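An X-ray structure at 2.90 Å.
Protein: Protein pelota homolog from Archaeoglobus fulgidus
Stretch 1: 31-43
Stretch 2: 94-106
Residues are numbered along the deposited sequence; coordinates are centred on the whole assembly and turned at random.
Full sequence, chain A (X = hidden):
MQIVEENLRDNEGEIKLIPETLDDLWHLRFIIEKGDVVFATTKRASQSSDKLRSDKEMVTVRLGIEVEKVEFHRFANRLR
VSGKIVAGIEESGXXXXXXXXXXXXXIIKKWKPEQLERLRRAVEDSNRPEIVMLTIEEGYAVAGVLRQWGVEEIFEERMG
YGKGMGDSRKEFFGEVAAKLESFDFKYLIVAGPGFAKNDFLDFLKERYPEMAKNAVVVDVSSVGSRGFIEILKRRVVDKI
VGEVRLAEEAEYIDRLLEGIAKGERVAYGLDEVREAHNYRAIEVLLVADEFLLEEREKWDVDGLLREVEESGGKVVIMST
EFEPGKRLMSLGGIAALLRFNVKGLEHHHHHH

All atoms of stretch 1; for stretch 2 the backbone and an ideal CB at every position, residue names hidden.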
# COMPACT_ATOMS: atom_id res chain seq x y z
N ILE A 31 -15.65 -7.82 -2.42
CA ILE A 31 -15.23 -9.18 -2.09
C ILE A 31 -16.13 -9.67 -0.95
O ILE A 31 -16.71 -10.75 -1.03
CB ILE A 31 -13.75 -9.23 -1.63
CG1 ILE A 31 -12.81 -8.96 -2.81
CG2 ILE A 31 -13.44 -10.57 -1.01
CD1 ILE A 31 -13.03 -9.88 -3.99
N ILE A 32 -16.25 -8.85 0.09
CA ILE A 32 -17.11 -9.19 1.23
C ILE A 32 -18.56 -9.14 0.76
O ILE A 32 -18.99 -8.16 0.15
CB ILE A 32 -16.95 -8.18 2.36
CG1 ILE A 32 -15.52 -8.22 2.89
CG2 ILE A 32 -17.95 -8.47 3.45
CD1 ILE A 32 -15.18 -7.03 3.76
N GLU A 33 -19.31 -10.19 1.04
CA GLU A 33 -20.70 -10.25 0.60
C GLU A 33 -21.70 -10.54 1.71
O GLU A 33 -21.35 -11.05 2.78
CB GLU A 33 -20.82 -11.32 -0.48
CG GLU A 33 -19.98 -11.04 -1.72
CD GLU A 33 -20.02 -12.18 -2.72
OE1 GLU A 33 -19.23 -13.14 -2.58
OE2 GLU A 33 -20.85 -12.12 -3.65
N LYS A 34 -22.96 -10.19 1.46
CA LYS A 34 -24.01 -10.44 2.43
C LYS A 34 -24.08 -11.94 2.52
O LYS A 34 -24.29 -12.62 1.52
CB LYS A 34 -25.35 -9.88 1.95
CG LYS A 34 -25.46 -8.36 2.04
CD LYS A 34 -26.74 -7.84 1.41
CE LYS A 34 -26.80 -8.14 -0.08
NZ LYS A 34 -28.02 -7.60 -0.73
N GLY A 35 -23.88 -12.46 3.73
CA GLY A 35 -23.92 -13.89 3.94
C GLY A 35 -22.60 -14.38 4.51
O GLY A 35 -22.57 -15.38 5.22
N ASP A 36 -21.52 -13.68 4.19
CA ASP A 36 -20.20 -14.08 4.69
C ASP A 36 -20.10 -13.80 6.18
O ASP A 36 -21.06 -13.36 6.81
CB ASP A 36 -19.08 -13.31 3.97
CG ASP A 36 -19.05 -13.55 2.47
OD1 ASP A 36 -19.53 -14.62 2.02
OD2 ASP A 36 -18.54 -12.68 1.73
N VAL A 37 -18.94 -14.07 6.74
CA VAL A 37 -18.71 -13.80 8.15
C VAL A 37 -17.41 -13.02 8.24
O VAL A 37 -16.39 -13.42 7.69
CB VAL A 37 -18.59 -15.10 8.99
CG1 VAL A 37 -18.20 -14.75 10.43
CG2 VAL A 37 -19.92 -15.85 8.98
N VAL A 38 -17.46 -11.89 8.93
CA VAL A 38 -16.30 -11.02 9.08
C VAL A 38 -15.92 -10.80 10.55
O VAL A 38 -16.77 -10.48 11.38
CB VAL A 38 -16.58 -9.63 8.43
CG1 VAL A 38 -15.38 -8.72 8.59
CG2 VAL A 38 -16.94 -9.82 6.96
N PHE A 39 -14.64 -10.97 10.84
CA PHE A 39 -14.11 -10.77 12.19
C PHE A 39 -13.18 -9.56 12.19
O PHE A 39 -12.33 -9.43 11.32
CB PHE A 39 -13.31 -11.99 12.65
CG PHE A 39 -14.14 -13.06 13.30
CD1 PHE A 39 -14.33 -13.06 14.68
CD2 PHE A 39 -14.71 -14.07 12.53
CE1 PHE A 39 -15.08 -14.06 15.28
CE2 PHE A 39 -15.47 -15.07 13.12
CZ PHE A 39 -15.66 -15.07 14.50
N ALA A 40 -13.35 -8.69 13.17
CA ALA A 40 -12.53 -7.49 13.30
C ALA A 40 -12.65 -6.98 14.72
O ALA A 40 -13.63 -7.28 15.39
CB ALA A 40 -13.01 -6.42 12.33
N THR A 41 -11.65 -6.24 15.18
CA THR A 41 -11.72 -5.69 16.54
C THR A 41 -12.55 -4.40 16.48
O THR A 41 -12.45 -3.59 15.55
CB THR A 41 -10.32 -5.42 17.12
OG1 THR A 41 -9.72 -4.30 16.46
CG2 THR A 41 -9.46 -6.62 16.89
N THR A 42 -13.38 -4.21 17.50
CA THR A 42 -14.27 -3.05 17.50
C THR A 42 -14.57 -2.54 18.87
O THR A 42 -13.89 -2.97 19.85
CB THR A 42 -15.64 -3.46 16.86
OG1 THR A 42 -16.42 -2.30 16.61
CG2 THR A 42 -16.44 -4.36 17.76
N LYS A 43 -15.46 -1.56 19.03
CA LYS A 43 -15.69 -1.62 20.42
C LYS A 43 -17.11 -1.54 20.96
O LYS A 43 -18.09 -1.67 20.21
CB LYS A 43 -14.60 -0.94 21.39
CG LYS A 43 -13.47 -0.20 20.94
CD LYS A 43 -13.83 0.67 19.79
CE LYS A 43 -12.72 0.68 18.74
NZ LYS A 43 -13.17 0.22 17.39
N UNK A 94 -26.71 -7.37 17.22
CA UNK A 94 -26.18 -6.92 15.94
C UNK A 94 -25.04 -5.93 16.16
O UNK A 94 -24.96 -5.28 17.20
CB UNK A 94 -27.28 -6.29 15.09
N UNK A 95 -24.15 -5.83 15.18
CA UNK A 95 -23.00 -4.95 15.32
C UNK A 95 -22.47 -4.50 13.96
O UNK A 95 -22.77 -5.09 12.93
CB UNK A 95 -21.89 -5.65 16.11
N UNK A 96 -21.66 -3.44 13.98
CA UNK A 96 -21.09 -2.89 12.75
C UNK A 96 -19.56 -2.83 12.82
O UNK A 96 -18.99 -2.34 13.80
CB UNK A 96 -21.66 -1.49 12.48
N UNK A 97 -18.90 -3.33 11.79
CA UNK A 97 -17.45 -3.29 11.73
C UNK A 97 -17.08 -2.24 10.68
O UNK A 97 -17.59 -2.27 9.56
CB UNK A 97 -16.86 -4.66 11.40
N UNK A 98 -16.23 -1.29 11.05
CA UNK A 98 -15.81 -0.25 10.11
C UNK A 98 -14.37 -0.51 9.65
O UNK A 98 -13.43 -0.34 10.42
CB UNK A 98 -15.93 1.13 10.75
N UNK A 99 -14.22 -0.91 8.39
CA UNK A 99 -12.89 -1.19 7.85
C UNK A 99 -12.21 0.02 7.23
O UNK A 99 -12.79 0.71 6.39
CB UNK A 99 -12.99 -2.30 6.80
N UNK A 100 -10.97 0.27 7.64
CA UNK A 100 -10.18 1.37 7.08
C UNK A 100 -8.81 0.80 6.69
O UNK A 100 -8.47 -0.31 7.09
CB UNK A 100 -10.04 2.52 8.07
N UNK A 101 -8.04 1.54 5.90
CA UNK A 101 -6.71 1.06 5.50
C UNK A 101 -5.89 0.78 6.75
O UNK A 101 -6.02 1.47 7.75
CB UNK A 101 -6.00 2.08 4.60
N UNK A 102 -5.04 -0.24 6.68
CA UNK A 102 -4.20 -0.58 7.81
C UNK A 102 -4.85 -1.42 8.90
O UNK A 102 -4.17 -1.88 9.81
CB UNK A 102 -3.68 0.71 8.44
N UNK A 103 -6.16 -1.63 8.81
CA UNK A 103 -6.85 -2.42 9.82
C UNK A 103 -7.02 -3.86 9.39
O UNK A 103 -7.35 -4.15 8.24
CB UNK A 103 -8.22 -1.81 10.13
N UNK A 104 -6.80 -4.77 10.33
CA UNK A 104 -6.92 -6.18 10.04
C UNK A 104 -8.36 -6.67 10.14
O UNK A 104 -9.15 -6.15 10.92
CB UNK A 104 -6.03 -6.98 10.99
N UNK A 105 -8.69 -7.66 9.33
CA UNK A 105 -10.01 -8.25 9.33
C UNK A 105 -9.92 -9.65 8.73
O UNK A 105 -9.01 -9.93 7.94
CB UNK A 105 -11.00 -7.38 8.56
N UNK A 106 -10.85 -10.51 9.12
CA UNK A 106 -10.91 -11.88 8.64
C UNK A 106 -12.24 -12.10 7.93
O UNK A 106 -13.31 -11.79 8.47
CB UNK A 106 -10.73 -12.87 9.79

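Position 94 opens the second stretch, and nothing of the first stretch lies within 5.5 Å of its ideal CB. Many side chains would do; the deposited residue is Y94.

At position 95 the CA-to-CB bond points toward the first stretch, across a gap too wide for a small side chain. T42 offers a hydroxyl and K43 a carbonyl, which would suit a long or aromatic polar residue. It is H95, whose NE2 lies 2.9 Å from T42 OG1 in a hydrogen bond in which either atom could be the donor. The ring is modelled too close to T42, so its exact place is less certain, while K43 O sits at the ring edge, 3.4 Å from H95 CE1.

Position 96 points away and leaves the choice open; a beta-branched residue fits the extended backbone, and T96 is found.

Position 97 points back toward the first stretch. Its ideal CB is 4.3 Å from A40 CB and 5.2 Å from V38 CG1, an apolar setting that asks for a branched aliphatic chain long enough to reach both. L97 meets this well: CD1 lies 3.5 Å from V38 CG1, and CD2 lies 3.8 Å from A40 CB.

Position 98 points sideways with nothing close to its ideal CB, and polar residues are as acceptable as others; it is N98. Position 99 also starts sideways, but a long aliphatic chain could bend back to the small A40. I99 does so, its CD1 4.5 Å from A40 CB.

Positions 100 and 101 are out of reach of the first stretch; they are T100 and V101. At position 102 phi is 82° and psi -9°, in a type II turn, where a CB would jam against the preceding carbonyl oxygen. Glycine is called for, and G102 is present.

Position 103 points toward the first stretch from a distance, with the carbonyl of T41 as an acceptor. A long donor is the natural answer, lysine or arginine. K103, all four chi angles in t, extends its NZ to 3.0 Å from T41 O, forming a hydrogen bond.

Position 104 points sideways into open space, which suits a polar chain; it is E104, whose backbone O accepts a hydrogen bond from a water that in turn accepts one from T41 N.

The ideal CB of position 105 lies 4.4 Å from A40 CB and 4.6 Å from V38 CG1, favouring an aliphatic residue. L105 places CD1 4.1 Å from V38 CG1 and 4.0 Å from I32 CD1.

The backbone N and O of position 106 pair with F39 O and N in an antiparallel bridge, and its ideal CB is 3.9 Å from F39 CB on the same face, so a small or slender side chain packs easily. S106 supplies one; the hydrogen bonds of the bridge are F39 N to S106 O at 2.8 Å and S106 N to F39 O at 2.9 Å.

Stretch 2, residues 94-106: YHTLNITVGKELS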
# COMPACT_ATOMS: atom_id res chain seq x y z
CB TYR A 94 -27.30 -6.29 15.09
CG TYR A 94 -28.38 -7.29 14.70
CD1 TYR A 94 -29.25 -7.82 15.66
CD2 TYR A 94 -28.51 -7.73 13.38
CE1 TYR A 94 -30.22 -8.76 15.32
CE2 TYR A 94 -29.48 -8.67 13.03
CZ TYR A 94 -30.32 -9.18 14.00
OH TYR A 94 -31.27 -10.12 13.65
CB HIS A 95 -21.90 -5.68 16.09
CG HIS A 95 -20.80 -4.80 16.57
ND1 HIS A 95 -20.98 -3.85 17.54
CD2 HIS A 95 -19.49 -4.73 16.21
CE1 HIS A 95 -19.84 -3.23 17.78
NE2 HIS A 95 -18.92 -3.75 16.98
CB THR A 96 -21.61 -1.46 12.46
OG1 THR A 96 -23.02 -1.50 12.21
CG2 THR A 96 -20.91 -0.87 11.26
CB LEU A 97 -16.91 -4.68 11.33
CG LEU A 97 -17.32 -5.94 12.12
CD1 LEU A 97 -16.94 -7.19 11.34
CD2 LEU A 97 -16.64 -5.94 13.47
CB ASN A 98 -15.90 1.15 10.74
CG ASN A 98 -17.34 1.66 10.83
OD1 ASN A 98 -18.09 1.62 9.86
ND2 ASN A 98 -17.71 2.16 12.01
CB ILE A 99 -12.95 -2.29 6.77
CG1 ILE A 99 -13.82 -3.44 7.26
CG2 ILE A 99 -11.55 -2.76 6.45
CD1 ILE A 99 -13.46 -3.94 8.65
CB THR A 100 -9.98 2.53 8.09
OG1 THR A 100 -9.29 2.05 9.24
CG2 THR A 100 -11.31 3.10 8.51
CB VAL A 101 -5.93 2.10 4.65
CG1 VAL A 101 -6.62 2.32 3.33
CG2 VAL A 101 -5.81 3.40 5.40
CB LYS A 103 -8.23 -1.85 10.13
CG LYS A 103 -8.98 -2.65 11.18
CD LYS A 103 -10.32 -2.01 11.49
CE LYS A 103 -10.90 -2.54 12.78
NZ LYS A 103 -12.10 -1.74 13.17
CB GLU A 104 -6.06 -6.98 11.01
CG GLU A 104 -5.96 -8.46 10.67
CD GLU A 104 -5.38 -9.27 11.81
OE1 GLU A 104 -6.11 -9.47 12.80
OE2 GLU A 104 -4.21 -9.70 11.71
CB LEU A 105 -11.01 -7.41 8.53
CG LEU A 105 -10.85 -7.41 7.01
CD1 LEU A 105 -12.22 -7.27 6.37
CD2 LEU A 105 -9.93 -6.28 6.60
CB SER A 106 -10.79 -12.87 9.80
OG SER A 106 -9.49 -12.87 10.35
O HOH W 1 -9.23 -5.77 13.47
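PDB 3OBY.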